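Pyrophosphate phosphohydrolase (Thermus thermophilus, PDB 2PRD) catalyses, with magnesium as cofactor, the hydrolysis of inorganic pyrophosphate to two phosphate ions, and assembles as a homohexamer. Local coordinates at residues V16-G27 / Q49-P59; V85-L93 / K104-L115. All coordinates share one frame; numbering follows the deposited sequence.

Contact 1 (V16-G27 / Q49-P59)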
loop_
_atom_site.group_PDB
_atom_site.type_symbol
_atom_site.label_atom_id
_atom_site.label_comp_id
_atom_site.label_asym_id
_atom_site.label_seq_id
_atom_site.Cartn_x
_atom_site.Cartn_y
_atom_site.Cartn_z
ATOM N N VAL A 16 15.492 -25.523 -0.669
ATOM C CA VAL A 16 16.664 -24.778 -1.117
ATOM C C VAL A 16 16.641 -23.312 -0.722
ATOM O O VAL A 16 15.588 -22.769 -0.388
ATOM C CB VAL A 16 16.801 -24.893 -2.643
ATOM C CG1 VAL A 16 16.991 -26.331 -3.173
ATOM C CG2 VAL A 16 15.611 -24.297 -3.350
ATOM N N HIS A 17 17.786 -22.672 -0.767
ATOM C CA HIS A 17 17.922 -21.245 -0.536
ATOM C C HIS A 17 17.559 -20.570 -1.872
ATOM O O HIS A 17 17.856 -21.173 -2.909
ATOM C CB HIS A 17 19.322 -20.806 -0.193
ATOM C CG HIS A 17 19.696 -20.963 1.251
ATOM N ND1 HIS A 17 20.992 -21.228 1.634
ATOM C CD2 HIS A 17 18.952 -20.960 2.359
ATOM C CE1 HIS A 17 21.035 -21.293 2.964
ATOM N NE2 HIS A 17 19.808 -21.124 3.427
ATOM N N MET A 18 16.914 -19.423 -1.830
ATOM C CA MET A 18 16.577 -18.642 -3.013
ATOM C C MET A 18 16.837 -17.156 -2.693
ATOM O O MET A 18 16.522 -16.741 -1.573
ATOM C CB MET A 18 15.143 -18.823 -3.530
ATOM C CG MET A 18 15.011 -19.908 -4.582
ATOM S SD MET A 18 13.448 -19.931 -5.447
ATOM C CE MET A 18 13.311 -18.171 -5.813
ATOM N N VAL A 19 17.449 -16.456 -3.620
ATOM C CA VAL A 19 17.666 -14.997 -3.486
ATOM C C VAL A 19 16.509 -14.377 -4.293
ATOM O O VAL A 19 16.341 -14.652 -5.481
ATOM C CB VAL A 19 19.011 -14.563 -4.044
ATOM C CG1 VAL A 19 19.220 -13.063 -3.791
ATOM C CG2 VAL A 19 20.094 -15.295 -3.248
ATOM N N ILE A 20 15.695 -13.588 -3.594
ATOM C CA ILE A 20 14.537 -12.956 -4.209
ATOM C C ILE A 20 15.048 -11.725 -4.954
ATOM O O ILE A 20 15.878 -11.001 -4.433
ATOM C CB ILE A 20 13.473 -12.475 -3.207
ATOM C CG1 ILE A 20 12.824 -13.656 -2.483
ATOM C CG2 ILE A 20 12.411 -11.679 -3.959
ATOM C CD1 ILE A 20 12.699 -14.892 -3.376
ATOM N N GLU A 21 14.577 -11.616 -6.202
ATOM C CA GLU A 21 14.931 -10.483 -7.044
ATOM C C GLU A 21 13.701 -9.592 -7.223
ATOM O O GLU A 21 13.833 -8.373 -7.050
ATOM C CB GLU A 21 15.473 -10.869 -8.396
ATOM C CG GLU A 21 16.935 -11.375 -8.177
ATOM C CD GLU A 21 17.393 -12.029 -9.467
ATOM O OE1 GLU A 21 16.552 -12.688 -10.110
ATOM O OE2 GLU A 21 18.572 -11.809 -9.784
ATOM N N VAL A 22 12.589 -10.260 -7.555
ATOM C CA VAL A 22 11.348 -9.455 -7.761
ATOM C C VAL A 22 10.237 -9.856 -6.864
ATOM O O VAL A 22 9.817 -11.015 -6.931
ATOM C CB VAL A 22 10.887 -9.710 -9.240
ATOM C CG1 VAL A 22 9.770 -8.737 -9.680
ATOM C CG2 VAL A 22 11.984 -9.600 -10.278
ATOM N N PRO A 23 9.751 -8.950 -5.986
ATOM C CA PRO A 23 8.594 -9.267 -5.162
ATOM C C PRO A 23 7.325 -9.534 -5.994
ATOM O O PRO A 23 7.037 -9.042 -7.112
ATOM C CB PRO A 23 8.388 -7.971 -4.368
ATOM C CG PRO A 23 9.712 -7.298 -4.371
ATOM C CD PRO A 23 10.252 -7.579 -5.779
ATOM N N ARG A 24 6.467 -10.401 -5.410
ATOM C CA ARG A 24 5.188 -10.686 -6.046
ATOM C C ARG A 24 4.403 -9.381 -6.106
ATOM O O ARG A 24 4.440 -8.612 -5.130
ATOM C CB ARG A 24 4.413 -11.707 -5.191
ATOM C CG ARG A 24 2.932 -11.687 -5.620
ATOM C CD ARG A 24 2.252 -12.992 -5.320
ATOM N NE ARG A 24 2.187 -13.234 -3.907
ATOM C CZ ARG A 24 1.438 -12.540 -3.049
ATOM N NH1 ARG A 24 0.657 -11.556 -3.439
ATOM N NH2 ARG A 24 1.496 -12.894 -1.781
ATOM N N GLY A 25 3.714 -9.099 -7.219
ATOM C CA GLY A 25 2.944 -7.845 -7.232
ATOM C C GLY A 25 3.749 -6.683 -7.730
ATOM O O GLY A 25 3.182 -5.584 -7.836
ATOM N N SER A 26 4.995 -6.925 -8.085
ATOM C CA SER A 26 5.841 -5.855 -8.611
ATOM C C SER A 26 6.003 -5.877 -10.103
ATOM O O SER A 26 6.028 -6.931 -10.783
ATOM C CB SER A 26 7.216 -5.991 -7.885
ATOM O OG SER A 26 8.065 -4.984 -8.444
ATOM N N GLY A 27 6.088 -4.680 -10.668
ATOM C CA GLY A 27 6.281 -4.422 -12.094
ATOM C C GLY A 27 7.695 -3.922 -12.349
ATOM O O GLY A 27 8.080 -3.639 -13.494
ATOM N N GLN A 49 1.113 -5.230 -15.894
ATOM C CA GLN A 49 1.316 -6.485 -15.232
ATOM C C GLN A 49 2.274 -6.428 -14.068
ATOM O O GLN A 49 3.002 -5.456 -13.853
ATOM C CB GLN A 49 1.967 -7.534 -16.235
ATOM C CG GLN A 49 1.101 -7.583 -17.485
ATOM C CD GLN A 49 1.697 -8.412 -18.598
ATOM O OE1 GLN A 49 1.435 -9.610 -18.700
ATOM N NE2 GLN A 49 2.481 -7.758 -19.443
ATOM N N PHE A 50 2.261 -7.550 -13.347
ATOM C CA PHE A 50 3.107 -7.761 -12.156
ATOM C C PHE A 50 3.437 -9.239 -12.029
ATOM O O PHE A 50 2.668 -10.051 -12.537
ATOM C CB PHE A 50 2.402 -7.195 -10.910
ATOM C CG PHE A 50 1.068 -7.792 -10.614
ATOM C CD1 PHE A 50 0.998 -9.069 -10.072
ATOM C CD2 PHE A 50 -0.094 -7.088 -10.872
ATOM C CE1 PHE A 50 -0.218 -9.631 -9.771
ATOM C CE2 PHE A 50 -1.314 -7.654 -10.572
ATOM C CZ PHE A 50 -1.384 -8.935 -10.074
ATOM N N TYR A 51 4.561 -9.549 -11.378
ATOM C CA TYR A 51 4.964 -10.947 -11.190
ATOM C C TYR A 51 3.921 -11.635 -10.350
ATOM O O TYR A 51 3.543 -11.101 -9.291
ATOM C CB TYR A 51 6.355 -10.997 -10.507
ATOM C CG TYR A 51 7.425 -10.965 -11.584
ATOM C CD1 TYR A 51 7.739 -9.799 -12.262
ATOM C CD2 TYR A 51 8.079 -12.133 -11.939
ATOM C CE1 TYR A 51 8.667 -9.803 -13.284
ATOM C CE2 TYR A 51 8.994 -12.168 -12.993
ATOM C CZ TYR A 51 9.274 -10.988 -13.645
ATOM O OH TYR A 51 10.225 -10.966 -14.622
ATOM N N PRO A 52 3.473 -12.795 -10.795
ATOM C CA PRO A 52 2.461 -13.580 -10.093
ATOM C C PRO A 52 2.974 -14.223 -8.836
ATOM O O PRO A 52 2.211 -14.777 -8.008
ATOM C CB PRO A 52 1.935 -14.459 -11.233
ATOM C CG PRO A 52 3.268 -14.819 -11.903
ATOM C CD PRO A 52 3.906 -13.441 -12.054
ATOM N N GLY A 53 4.269 -14.162 -8.556
ATOM C CA GLY A 53 4.824 -14.738 -7.297
ATOM C C GLY A 53 6.191 -14.103 -7.190
ATOM O O GLY A 53 6.517 -13.451 -8.208
ATOM N N ASP A 54 6.914 -14.306 -6.123
ATOM C CA ASP A 54 8.252 -13.745 -5.939
ATOM C C ASP A 54 9.279 -14.475 -6.790
ATOM O O ASP A 54 9.302 -15.703 -6.782
ATOM C CB ASP A 54 8.702 -13.722 -4.429
ATOM C CG ASP A 54 7.703 -13.141 -3.508
ATOM O OD1 ASP A 54 6.820 -13.862 -3.008
ATOM O OD2 ASP A 54 7.795 -11.915 -3.193
ATOM N N TYR A 55 10.068 -13.728 -7.549
ATOM C CA TYR A 55 11.044 -14.303 -8.456
ATOM C C TYR A 55 12.501 -14.164 -8.044
ATOM O O TYR A 55 12.960 -13.092 -7.677
ATOM C CB TYR A 55 10.781 -13.685 -9.852
ATOM C CG TYR A 55 11.660 -14.231 -10.961
ATOM C CD1 TYR A 55 11.311 -15.426 -11.588
ATOM C CD2 TYR A 55 12.792 -13.576 -11.413
ATOM C CE1 TYR A 55 12.083 -15.958 -12.632
ATOM C CE2 TYR A 55 13.546 -14.070 -12.455
ATOM C CZ TYR A 55 13.186 -15.258 -13.040
ATOM O OH TYR A 55 13.940 -15.796 -14.070
ATOM N N GLY A 56 13.285 -15.271 -8.208
ATOM C CA GLY A 56 14.710 -15.058 -7.771
ATOM C C GLY A 56 15.464 -16.252 -8.358
ATOM O O GLY A 56 14.886 -16.861 -9.240
ATOM N N PHE A 57 16.611 -16.506 -7.795
ATOM C CA PHE A 57 17.444 -17.607 -8.301
ATOM C C PHE A 57 17.951 -18.479 -7.200
ATOM O O PHE A 57 17.970 -17.973 -6.063
ATOM C CB PHE A 57 18.619 -16.958 -9.090
ATOM C CG PHE A 57 19.633 -16.213 -8.271
ATOM C CD1 PHE A 57 20.658 -16.852 -7.585
ATOM C CD2 PHE A 57 19.600 -14.826 -8.191
ATOM C CE1 PHE A 57 21.565 -16.169 -6.824
ATOM C CE2 PHE A 57 20.505 -14.117 -7.423
ATOM C CZ PHE A 57 21.513 -14.780 -6.751
ATOM N N ILE A 58 18.388 -19.714 -7.516
ATOM C CA ILE A 58 18.974 -20.583 -6.456
ATOM C C ILE A 58 20.466 -20.370 -6.407
ATOM O O ILE A 58 21.090 -20.603 -7.449
ATOM C CB ILE A 58 18.597 -22.065 -6.692
ATOM C CG1 ILE A 58 17.068 -22.236 -6.756
ATOM C CG2 ILE A 58 19.166 -22.869 -5.505
ATOM C CD1 ILE A 58 16.579 -23.683 -6.845
ATOM N N PRO A 59 21.085 -19.883 -5.338
ATOM C CA PRO A 59 22.520 -19.655 -5.298
ATOM C C PRO A 59 23.317 -20.950 -5.441
ATOM O O PRO A 59 22.848 -22.015 -4.987
ATOM C CB PRO A 59 22.719 -18.914 -3.983
ATOM C CG PRO A 59 21.556 -19.367 -3.133
ATOM C CD PRO A 59 20.410 -19.522 -4.079
#
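Two backbone donors converge on the carbonyl oxygen of Tyr-55: Glu-21 N at 2.6 Å and Val-22 N at 2.9 Å, both in the carbonyl plane. Two consecutive residues thus face one, which defines a classic beta bulge and shifts the antiparallel register by one. Tyr-55 N returns a bond to Val-22 O, so Val-22 and Tyr-55 form a hydrogen-bonded pair. Further along, Val-19 N bonds to Phe-57 O.

On the face carrying Val-19 and Phe-57, CB of the valine stands over the ring in a CH-pi contact, 3.9 Å from the centroid and 22° off its normal. The phenyl is placed there by a chi1 of 69°, which puts CG between the backbone N and the carbonyl carbon. Its edge meets the Glu-21 carboxylate, whose plane is turned 73° from the ring; OE2 lies 3.6 Å from Phe-57 CD2 and takes its hydrogen bond from Tyr-32 N. Val-22 presents CG1 to Tyr-51, 3.5 Å from CD1, the two side chains crossing at about a right angle.

Beyond the strands, the type II turn Pro-23 to Ser-26 is tied back at three points. Arg-24 N reaches Asp-54 OD2 at 3.0 Å from above the carboxylate plane, Gly-25 N bonds to Tyr-51 O, and Tyr-51 N to Ser-26 O. Ser-75 and Leu-79 also bond to the Asp-54 carboxylate. Gly-25 adopts backbone angles that call for glycine.

Phe-50 packs on Phe-50 of a second subunit. Strand 16-22 is flanked on its other edge by strand 84-97, while strand 54-57 pairs with strand 70-74, where Asp-70 accepts from the hydroxyl of Tyr-55, itself predicted to bind substrate.

Contact 2 (V85-L93 / K104-L115)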
loop_
_atom_site.group_PDB
_atom_site.type_symbol
_atom_site.label_atom_id
_atom_site.label_comp_id
_atom_site.label_asym_id
_atom_site.label_seq_id
_atom_site.Cartn_x
_atom_site.Cartn_y
_atom_site.Cartn_z
ATOM N N VAL A 85 15.462 -16.816 1.145
ATOM C CA VAL A 85 14.353 -17.538 1.848
ATOM C C VAL A 85 14.489 -18.989 1.514
ATOM O O VAL A 85 15.005 -19.322 0.432
ATOM C CB VAL A 85 13.015 -16.909 1.432
ATOM C CG1 VAL A 85 13.044 -16.454 -0.027
ATOM C CG2 VAL A 85 11.824 -17.846 1.548
ATOM N N GLU A 86 14.143 -19.870 2.406
ATOM C CA GLU A 86 14.138 -21.318 2.182
ATOM C C GLU A 86 12.786 -21.577 1.499
ATOM O O GLU A 86 11.704 -21.197 1.969
ATOM C CB GLU A 86 14.096 -22.048 3.518
ATOM C CG GLU A 86 15.442 -21.937 4.202
ATOM C CD GLU A 86 15.236 -22.181 5.698
ATOM O OE1 GLU A 86 14.893 -21.220 6.430
ATOM O OE2 GLU A 86 15.400 -23.369 6.062
ATOM N N VAL A 87 12.977 -22.255 0.399
ATOM C CA VAL A 87 11.869 -22.562 -0.502
ATOM C C VAL A 87 11.747 -24.055 -0.671
ATOM O O VAL A 87 12.733 -24.721 -0.946
ATOM C CB VAL A 87 12.219 -21.879 -1.847
ATOM C CG1 VAL A 87 11.287 -22.373 -2.947
ATOM C CG2 VAL A 87 11.987 -20.368 -1.712
ATOM N N ARG A 88 10.517 -24.533 -0.546
ATOM C CA ARG A 88 10.192 -25.926 -0.813
ATOM C C ARG A 88 9.805 -26.101 -2.274
ATOM O O ARG A 88 8.806 -25.586 -2.791
ATOM C CB ARG A 88 9.118 -26.406 0.157
ATOM C CG ARG A 88 8.576 -27.786 -0.152
ATOM C CD ARG A 88 7.859 -28.424 1.039
ATOM N NE ARG A 88 6.447 -28.063 0.857
ATOM C CZ ARG A 88 6.067 -27.121 1.741
ATOM N NH1 ARG A 88 7.006 -26.753 2.586
ATOM N NH2 ARG A 88 4.850 -26.692 1.710
ATOM N N VAL A 89 10.597 -26.947 -2.981
ATOM C CA VAL A 89 10.393 -27.282 -4.401
ATOM C C VAL A 89 9.226 -28.211 -4.667
ATOM O O VAL A 89 9.257 -29.384 -4.253
ATOM C CB VAL A 89 11.655 -27.929 -5.025
ATOM C CG1 VAL A 89 11.503 -28.075 -6.530
ATOM C CG2 VAL A 89 12.857 -27.048 -4.702
ATOM N N VAL A 90 8.269 -27.743 -5.449
ATOM C CA VAL A 90 7.116 -28.642 -5.728
ATOM C C VAL A 90 6.880 -28.883 -7.192
ATOM O O VAL A 90 5.999 -29.714 -7.507
ATOM C CB VAL A 90 5.873 -28.040 -5.021
ATOM C CG1 VAL A 90 6.194 -27.764 -3.554
ATOM C CG2 VAL A 90 5.427 -26.752 -5.685
ATOM N N GLY A 91 7.597 -28.265 -8.126
ATOM C CA GLY A 91 7.360 -28.422 -9.548
ATOM C C GLY A 91 8.244 -27.656 -10.501
ATOM O O GLY A 91 9.149 -26.954 -10.078
ATOM N N LEU A 92 8.043 -27.773 -11.823
ATOM C CA LEU A 92 8.822 -27.079 -12.837
ATOM C C LEU A 92 7.858 -26.475 -13.872
ATOM O O LEU A 92 6.831 -27.064 -14.179
ATOM C CB LEU A 92 9.683 -28.007 -13.730
ATOM C CG LEU A 92 11.007 -28.491 -13.218
ATOM C CD1 LEU A 92 11.770 -29.326 -14.262
ATOM C CD2 LEU A 92 11.904 -27.338 -12.734
ATOM N N LEU A 93 8.309 -25.352 -14.387
ATOM C CA LEU A 93 7.612 -24.698 -15.480
ATOM C C LEU A 93 8.655 -24.729 -16.620
ATOM O O LEU A 93 9.754 -24.199 -16.501
ATOM C CB LEU A 93 7.103 -23.296 -15.216
ATOM C CG LEU A 93 6.440 -22.562 -16.372
ATOM C CD1 LEU A 93 5.260 -23.349 -16.904
ATOM C CD2 LEU A 93 5.967 -21.191 -15.924
ATOM N N LYS A 104 11.785 -23.275 -15.055
ATOM C CA LYS A 104 11.834 -22.460 -13.797
ATOM C C LYS A 104 11.326 -23.342 -12.689
ATOM O O LYS A 104 10.439 -24.153 -12.974
ATOM C CB LYS A 104 10.975 -21.195 -14.047
ATOM C CG LYS A 104 11.754 -20.376 -15.094
ATOM C CD LYS A 104 11.261 -18.973 -15.249
ATOM C CE LYS A 104 12.050 -18.132 -16.207
ATOM N NZ LYS A 104 13.523 -18.317 -16.174
ATOM N N VAL A 105 11.870 -23.216 -11.489
ATOM C CA VAL A 105 11.410 -24.021 -10.333
ATOM C C VAL A 105 10.186 -23.345 -9.729
ATOM O O VAL A 105 10.105 -22.112 -9.815
ATOM C CB VAL A 105 12.562 -24.164 -9.344
ATOM C CG1 VAL A 105 12.149 -24.659 -7.970
ATOM C CG2 VAL A 105 13.655 -25.087 -9.918
ATOM N N ILE A 106 9.200 -24.064 -9.258
ATOM C CA ILE A 106 7.984 -23.512 -8.655
ATOM C C ILE A 106 8.160 -23.882 -7.176
ATOM O O ILE A 106 8.425 -25.056 -6.894
ATOM C CB ILE A 106 6.695 -24.040 -9.258
ATOM C CG1 ILE A 106 6.598 -23.693 -10.762
ATOM C CG2 ILE A 106 5.411 -23.528 -8.615
ATOM C CD1 ILE A 106 6.665 -22.185 -10.925
ATOM N N GLY A 107 8.085 -22.892 -6.266
ATOM C CA GLY A 107 8.251 -23.312 -4.862
ATOM C C GLY A 107 7.311 -22.539 -3.953
ATOM O O GLY A 107 6.571 -21.698 -4.450
ATOM N N VAL A 108 7.346 -22.906 -2.677
ATOM C CA VAL A 108 6.481 -22.230 -1.717
ATOM C C VAL A 108 7.395 -21.836 -0.557
ATOM O O VAL A 108 8.323 -22.588 -0.380
ATOM C CB VAL A 108 5.383 -23.138 -1.143
ATOM C CG1 VAL A 108 4.238 -23.291 -2.135
ATOM C CG2 VAL A 108 5.906 -24.525 -0.842
ATOM N N VAL A 109 7.058 -20.766 0.127
ATOM C CA VAL A 109 7.840 -20.385 1.310
ATOM C C VAL A 109 7.714 -21.558 2.275
ATOM O O VAL A 109 6.598 -21.892 2.676
ATOM C CB VAL A 109 7.197 -19.114 1.871
ATOM C CG1 VAL A 109 7.678 -18.715 3.249
ATOM C CG2 VAL A 109 7.540 -17.986 0.869
ATOM N N ALA A 110 8.850 -22.145 2.633
ATOM C CA ALA A 110 8.918 -23.318 3.478
ATOM C C ALA A 110 8.451 -23.076 4.901
ATOM O O ALA A 110 7.865 -23.957 5.544
ATOM C CB ALA A 110 10.351 -23.843 3.513
ATOM N N GLU A 111 8.729 -21.893 5.409
ATOM C CA GLU A 111 8.352 -21.570 6.803
ATOM C C GLU A 111 7.090 -20.756 6.904
ATOM O O GLU A 111 7.129 -19.770 7.619
ATOM C CB GLU A 111 9.513 -20.843 7.492
ATOM C CG GLU A 111 10.781 -21.682 7.586
ATOM C CD GLU A 111 10.647 -22.813 8.588
ATOM O OE1 GLU A 111 9.874 -22.699 9.556
ATOM O OE2 GLU A 111 11.309 -23.865 8.432
ATOM N N ASP A 112 6.023 -21.130 6.242
ATOM C CA ASP A 112 4.731 -20.416 6.328
ATOM C C ASP A 112 3.716 -21.562 6.446
ATOM O O ASP A 112 3.645 -22.289 5.456
ATOM C CB ASP A 112 4.466 -19.554 5.119
ATOM C CG ASP A 112 3.159 -18.772 5.184
ATOM O OD1 ASP A 112 2.308 -19.093 6.015
ATOM O OD2 ASP A 112 2.887 -17.892 4.335
ATOM N N GLN A 113 3.119 -21.707 7.618
ATOM C CA GLN A 113 2.122 -22.753 7.861
ATOM C C GLN A 113 0.917 -22.693 6.966
ATOM O O GLN A 113 0.249 -23.734 6.770
ATOM C CB GLN A 113 1.639 -22.713 9.331
ATOM C CG GLN A 113 2.838 -23.042 10.233
ATOM C CD GLN A 113 2.416 -23.122 11.695
ATOM O OE1 GLN A 113 1.387 -23.750 11.927
ATOM N NE2 GLN A 113 3.160 -22.544 12.626
ATOM N N ARG A 114 0.630 -21.517 6.407
ATOM C CA ARG A 114 -0.523 -21.405 5.506
ATOM C C ARG A 114 -0.280 -22.155 4.218
ATOM O O ARG A 114 -1.272 -22.334 3.459
ATOM C CB ARG A 114 -0.769 -19.938 5.147
ATOM C CG ARG A 114 -1.234 -19.070 6.294
ATOM C CD ARG A 114 -1.255 -17.602 5.847
ATOM N NE ARG A 114 -1.236 -16.742 7.012
ATOM C CZ ARG A 114 -0.203 -16.370 7.743
ATOM N NH1 ARG A 114 1.068 -16.684 7.580
ATOM N NH2 ARG A 114 -0.534 -15.580 8.768
ATOM N N LEU A 115 0.968 -22.556 3.968
ATOM C CA LEU A 115 1.236 -23.230 2.672
ATOM C C LEU A 115 1.694 -24.661 2.787
ATOM O O LEU A 115 2.080 -25.266 1.760
ATOM C CB LEU A 115 2.292 -22.414 1.905
ATOM C CG LEU A 115 2.002 -20.917 1.762
ATOM C CD1 LEU A 115 3.237 -20.136 1.295
ATOM C CD2 LEU A 115 0.867 -20.742 0.771
HETATM O O HOH W 1 10.834 -20.099 4.636
HETATM O O HOH W 2 5.032 -24.303 3.749
#
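Arg-88 crosses Val-108 obliquely, the two residues being partners in an antiparallel hydrogen-bonded pair. CB starts 3.9 Å from Val-108 CG2; with CG anti to the backbone N (chi1 172°) and the chain bent at chi3, the guanidinium folds back over that methyl. NE stands 4.0 Å from the same methyl, and CG2 therefore sits under one face, 3.7 Å from CZ. NH1 approaches Ala-110 CA at 4.0 Å, while NH2 donates to a water, 3.1 Å away, that also hydrogen-bonds to Asp-112 O. NH2 also bonds to Ile-118 O. A leucine in its place would probably leave the Ile-118 carbonyl and this water without their donor, weakening the tie between strand 84-97 and the chain that follows strand 101-109.

The backbone shows a classic beta bulge: Val-90 N bonds to Ile-106 O at 3.1 Å, whereas Ile-106 N bonds to Gly-91 O, so two residues face one. Gly-107 lies opposite Val-89, and a CB there would collide with Val-87 CG1. On the face of Val-89, Leu-92 and Val-105, Val-105 CG1 meets Val-89 CG1 at 3.8 Å and its CG2 meets Leu-92 CD2.

The two strands form a beta hairpin within the mixed sheet. Helix 158-173 packs on this valine-leucine face through Ala-161, Leu-162 and Val-165; strand 15-22 continues the sheet beside 85-93, and strand 70-74 runs parallel to 104-109.

In the fold
Contacts 1 and 2 are parts of one sheet, joined where strands 15-22 and 84-97 run side by side: Val-16 O lies 2.8 Å from Val-87 N and Met-18 O 2.9 Å from Val-85 N, both probable hydrogen bonds. Their centres are about 12 Å apart. A second meeting point lies toward the predicted metal site, where Tyr-55 OH of contact 1 is 3.3 Å from Lys-104 NZ of contact 2. Lys-104 forms salt bridges with Asp-70 and Asp-102, both predicted magnesium ligands. A bound sulfate, about 4 Å from the Tyr-55 side chain and about 6 Å from that of Lys-104, is consistent with an anion pocket there.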